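Long-range contact in Hsp70/Hsp90 co-chaperone CNS1 (Saccharomyces cerevisiae, PDB 6HFM), which acts as a co-chaperone that binds Hsp90 and Hsp70, stimulates the Hsp70 ATPase and links Hsp90 to translation elongation through elongation factor 2: residues N95-E106 with L139-S149. Residues are numbered along the deposited sequence; the frame is centred on the assembly and turned at random. Where two conformers were deposited one is given.
Sequences NFTPKKVLVFME and LKIYIVPKVES
K140 reaches E106 across the end of an antiparallel pair, strands 101-106 and 139-145 of the wheel domain's mixed sheet. The lysine chain leaves with CG anti to the backbone N (chi1 179°), then folds back at chi3 and chi4, bringing K140 NZ 2.9 Å from E106 OE1, on the anti side of the carboxylate and above its plane. K140 NZ also donates to Y142 OH, 2.7 Å away, and water 3 ties it to E106 N and K140 O. Were K140 an alanine, E106 would probably lose this cross-strand positive charge and the Y142 hydroxyl this donor.

Inward along the ladder, L102 and F104 bond both ways with V144 and Y142. F104's ring meets V144 CB edge-on, 4.3 Å from CE2. V103 points to the other face of the sheet, as does I143; V103 CG1 packs on I141 CB, and V101 CB lies against I143 CG2. At the far end P145 CG sits over one face of F96, 4.0 Å from the ring centroid, in a CH-pi contact; F88 also stacks on that ring.

R164 and R165 pair with the E106 carboxylate too, so K140 belongs to a cationic cluster around one acid, which would be expected to keep E106 ionised.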
# COMPACT_ATOMS: atom_id res chain seq x y z
N ASN A 95 -6.35 -4.57 -19.80
CA ASN A 95 -5.36 -5.38 -19.07
C ASN A 95 -5.43 -5.26 -17.55
O ASN A 95 -4.56 -5.79 -16.86
CB ASN A 95 -3.94 -5.06 -19.57
CG ASN A 95 -3.77 -5.34 -21.06
OD1 ASN A 95 -3.19 -4.53 -21.78
ND2 ASN A 95 -4.26 -6.48 -21.51
N PHE A 96 -6.46 -4.60 -17.01
CA PHE A 96 -6.66 -4.53 -15.56
C PHE A 96 -7.55 -5.68 -15.07
O PHE A 96 -8.73 -5.49 -14.76
CB PHE A 96 -7.21 -3.15 -15.15
CG PHE A 96 -6.19 -2.05 -15.24
CD1 PHE A 96 -5.49 -1.64 -14.10
CD2 PHE A 96 -5.91 -1.44 -16.45
CE1 PHE A 96 -4.54 -0.63 -14.18
CE2 PHE A 96 -4.95 -0.43 -16.54
CZ PHE A 96 -4.27 -0.03 -15.40
N THR A 97 -6.95 -6.87 -15.03
CA THR A 97 -7.57 -8.06 -14.45
C THR A 97 -6.61 -8.60 -13.38
O THR A 97 -5.43 -8.24 -13.39
CB THR A 97 -7.82 -9.17 -15.51
OG1 THR A 97 -6.57 -9.77 -15.89
CG2 THR A 97 -8.51 -8.59 -16.74
N PRO A 98 -7.10 -9.45 -12.47
CA PRO A 98 -6.24 -9.97 -11.40
C PRO A 98 -4.95 -10.67 -11.85
O PRO A 98 -3.91 -10.51 -11.21
CB PRO A 98 -7.15 -10.94 -10.65
CG PRO A 98 -8.51 -10.36 -10.84
CD PRO A 98 -8.51 -9.83 -12.24
N LYS A 99 -5.02 -11.45 -12.93
CA LYS A 99 -3.84 -12.14 -13.48
C LYS A 99 -2.90 -11.17 -14.21
O LYS A 99 -1.68 -11.25 -14.04
CB LYS A 99 -4.25 -13.27 -14.43
CG LYS A 99 -3.10 -14.05 -15.08
CD LYS A 99 -2.13 -14.62 -14.06
CE LYS A 99 -1.22 -15.68 -14.67
NZ LYS A 99 -0.43 -16.37 -13.61
N LYS A 100 -3.47 -10.29 -15.02
CA LYS A 100 -2.68 -9.45 -15.94
C LYS A 100 -1.96 -8.27 -15.29
O LYS A 100 -1.09 -7.68 -15.92
CB LYS A 100 -3.55 -8.95 -17.09
CG LYS A 100 -4.05 -10.07 -18.00
CD LYS A 100 -5.05 -9.53 -19.01
CE LYS A 100 -5.49 -10.63 -19.97
NZ LYS A 100 -6.58 -10.17 -20.87
N VAL A 101 -2.31 -7.92 -14.05
CA VAL A 101 -1.62 -6.82 -13.34
C VAL A 101 -0.50 -7.34 -12.46
O VAL A 101 -0.54 -8.48 -11.99
CB VAL A 101 -2.56 -5.92 -12.50
CG1 VAL A 101 -3.62 -5.28 -13.39
CG2 VAL A 101 -3.20 -6.67 -11.33
N LEU A 102 0.51 -6.49 -12.25
CA LEU A 102 1.48 -6.67 -11.17
C LEU A 102 1.23 -5.60 -10.12
O LEU A 102 0.64 -4.56 -10.41
CB LEU A 102 2.91 -6.57 -11.71
CG LEU A 102 3.32 -7.59 -12.77
CD1 LEU A 102 4.77 -7.35 -13.17
CD2 LEU A 102 3.12 -9.02 -12.30
N VAL A 103 1.67 -5.88 -8.89
CA VAL A 103 1.52 -4.95 -7.77
C VAL A 103 2.93 -4.55 -7.31
O VAL A 103 3.77 -5.42 -7.05
CB VAL A 103 0.75 -5.58 -6.59
CG1 VAL A 103 0.52 -4.55 -5.48
CG2 VAL A 103 -0.58 -6.15 -7.06
N PHE A 104 3.16 -3.24 -7.21
CA PHE A 104 4.42 -2.69 -6.75
C PHE A 104 4.23 -1.84 -5.49
O PHE A 104 3.16 -1.26 -5.28
CB PHE A 104 5.10 -1.86 -7.85
CG PHE A 104 5.42 -2.66 -9.08
CD1 PHE A 104 6.60 -3.37 -9.17
CD2 PHE A 104 4.52 -2.72 -10.13
CE1 PHE A 104 6.90 -4.12 -10.29
CE2 PHE A 104 4.80 -3.47 -11.26
CZ PHE A 104 6.00 -4.18 -11.34
N MET A 105 5.25 -1.83 -4.64
CA MET A 105 5.28 -0.99 -3.45
C MET A 105 6.64 -0.32 -3.35
O MET A 105 7.66 -0.87 -3.77
CB MET A 105 5.01 -1.83 -2.20
CG MET A 105 3.62 -2.45 -2.20
SD MET A 105 3.23 -3.52 -0.79
CE MET A 105 2.93 -2.29 0.47
N GLU A 106 6.64 0.89 -2.80
CA GLU A 106 7.86 1.67 -2.61
C GLU A 106 8.63 1.14 -1.40
O GLU A 106 8.02 0.77 -0.38
CB GLU A 106 7.51 3.15 -2.44
CG GLU A 106 8.71 4.09 -2.38
CD GLU A 106 8.31 5.56 -2.29
OE1 GLU A 106 7.19 5.93 -2.70
OE2 GLU A 106 9.15 6.35 -1.82
N LEU A 139 -1.22 1.88 3.78
CA LEU A 139 -0.63 1.19 2.64
C LEU A 139 -0.65 2.10 1.42
O LEU A 139 -1.56 2.92 1.27
CB LEU A 139 -1.41 -0.09 2.31
CG LEU A 139 -1.37 -1.21 3.35
CD1 LEU A 139 -2.42 -2.26 3.02
CD2 LEU A 139 0.03 -1.81 3.44
N LYS A 140 0.36 1.97 0.57
CA LYS A 140 0.37 2.58 -0.75
C LYS A 140 0.86 1.51 -1.73
O LYS A 140 1.97 1.00 -1.60
CB LYS A 140 1.28 3.81 -0.78
CG LYS A 140 1.37 4.50 -2.14
CD LYS A 140 1.99 5.89 -2.06
CE LYS A 140 3.43 5.90 -1.54
NZ LYS A 140 4.44 5.17 -2.36
N ILE A 141 0.01 1.16 -2.69
CA ILE A 141 0.35 0.14 -3.70
C ILE A 141 0.10 0.73 -5.09
O ILE A 141 -0.73 1.63 -5.26
CB ILE A 141 -0.40 -1.21 -3.49
CG1 ILE A 141 -1.89 -1.12 -3.82
CG2 ILE A 141 -0.22 -1.69 -2.05
CD1 ILE A 141 -2.58 -2.47 -3.90
N TYR A 142 0.84 0.20 -6.07
CA TYR A 142 0.71 0.59 -7.47
C TYR A 142 0.29 -0.64 -8.26
O TYR A 142 0.98 -1.65 -8.24
CB TYR A 142 2.04 1.14 -8.01
CG TYR A 142 2.57 2.33 -7.23
CD1 TYR A 142 2.24 3.63 -7.61
CD2 TYR A 142 3.36 2.16 -6.09
CE1 TYR A 142 2.70 4.74 -6.89
CE2 TYR A 142 3.83 3.25 -5.37
CZ TYR A 142 3.49 4.53 -5.76
OH TYR A 142 3.95 5.60 -5.03
N ILE A 143 -0.86 -0.55 -8.94
CA ILE A 143 -1.35 -1.65 -9.78
C ILE A 143 -1.07 -1.27 -11.23
O ILE A 143 -1.59 -0.26 -11.73
CB ILE A 143 -2.84 -1.95 -9.49
CG1 ILE A 143 -2.96 -2.56 -8.09
CG2 ILE A 143 -3.42 -2.89 -10.54
CD1 ILE A 143 -4.37 -2.87 -7.62
N VAL A 144 -0.22 -2.06 -11.89
CA VAL A 144 0.24 -1.77 -13.26
C VAL A 144 0.19 -3.05 -14.10
O VAL A 144 0.73 -4.06 -13.69
CB VAL A 144 1.69 -1.22 -13.26
CG1 VAL A 144 2.14 -0.86 -14.67
CG2 VAL A 144 1.79 0.01 -12.36
N PRO A 145 -0.43 -3.00 -15.29
CA PRO A 145 -0.39 -4.20 -16.13
C PRO A 145 1.02 -4.72 -16.37
O PRO A 145 1.94 -3.92 -16.56
CB PRO A 145 -1.01 -3.72 -17.45
CG PRO A 145 -1.92 -2.62 -17.05
CD PRO A 145 -1.23 -1.92 -15.91
N LYS A 146 1.19 -6.04 -16.33
CA LYS A 146 2.49 -6.67 -16.59
C LYS A 146 3.13 -6.14 -17.88
O LYS A 146 4.33 -5.86 -17.91
CB LYS A 146 2.33 -8.20 -16.66
CG LYS A 146 3.62 -8.98 -16.88
CD LYS A 146 3.37 -10.48 -16.92
CE LYS A 146 4.42 -11.21 -17.73
NZ LYS A 146 4.04 -12.63 -17.99
N VAL A 147 2.33 -5.99 -18.93
CA VAL A 147 2.83 -5.54 -20.23
C VAL A 147 3.28 -4.06 -20.28
O VAL A 147 3.99 -3.67 -21.20
CB VAL A 147 1.83 -5.84 -21.39
CG1 VAL A 147 1.56 -7.34 -21.47
CG2 VAL A 147 0.53 -5.05 -21.26
N GLU A 148 2.85 -3.25 -19.31
CA GLU A 148 3.30 -1.85 -19.17
C GLU A 148 4.32 -1.64 -18.04
O GLU A 148 4.80 -0.52 -17.86
CB GLU A 148 2.11 -0.93 -18.93
CG GLU A 148 1.04 -0.98 -20.01
CD GLU A 148 -0.01 0.10 -19.85
OE1 GLU A 148 0.34 1.30 -19.99
OE2 GLU A 148 -1.18 -0.24 -19.60
N SER A 149 4.66 -2.70 -17.30
CA SER A 149 5.43 -2.57 -16.06
C SER A 149 6.89 -2.17 -16.30
O SER A 149 7.43 -1.33 -15.58
CB SER A 149 5.36 -3.87 -15.24
OG SER A 149 5.90 -4.97 -15.94
O HOH W 1 -2.31 -2.32 -20.68
O HOH W 2 -0.52 -7.32 -18.66
O HOH W 3 4.32 2.21 -1.55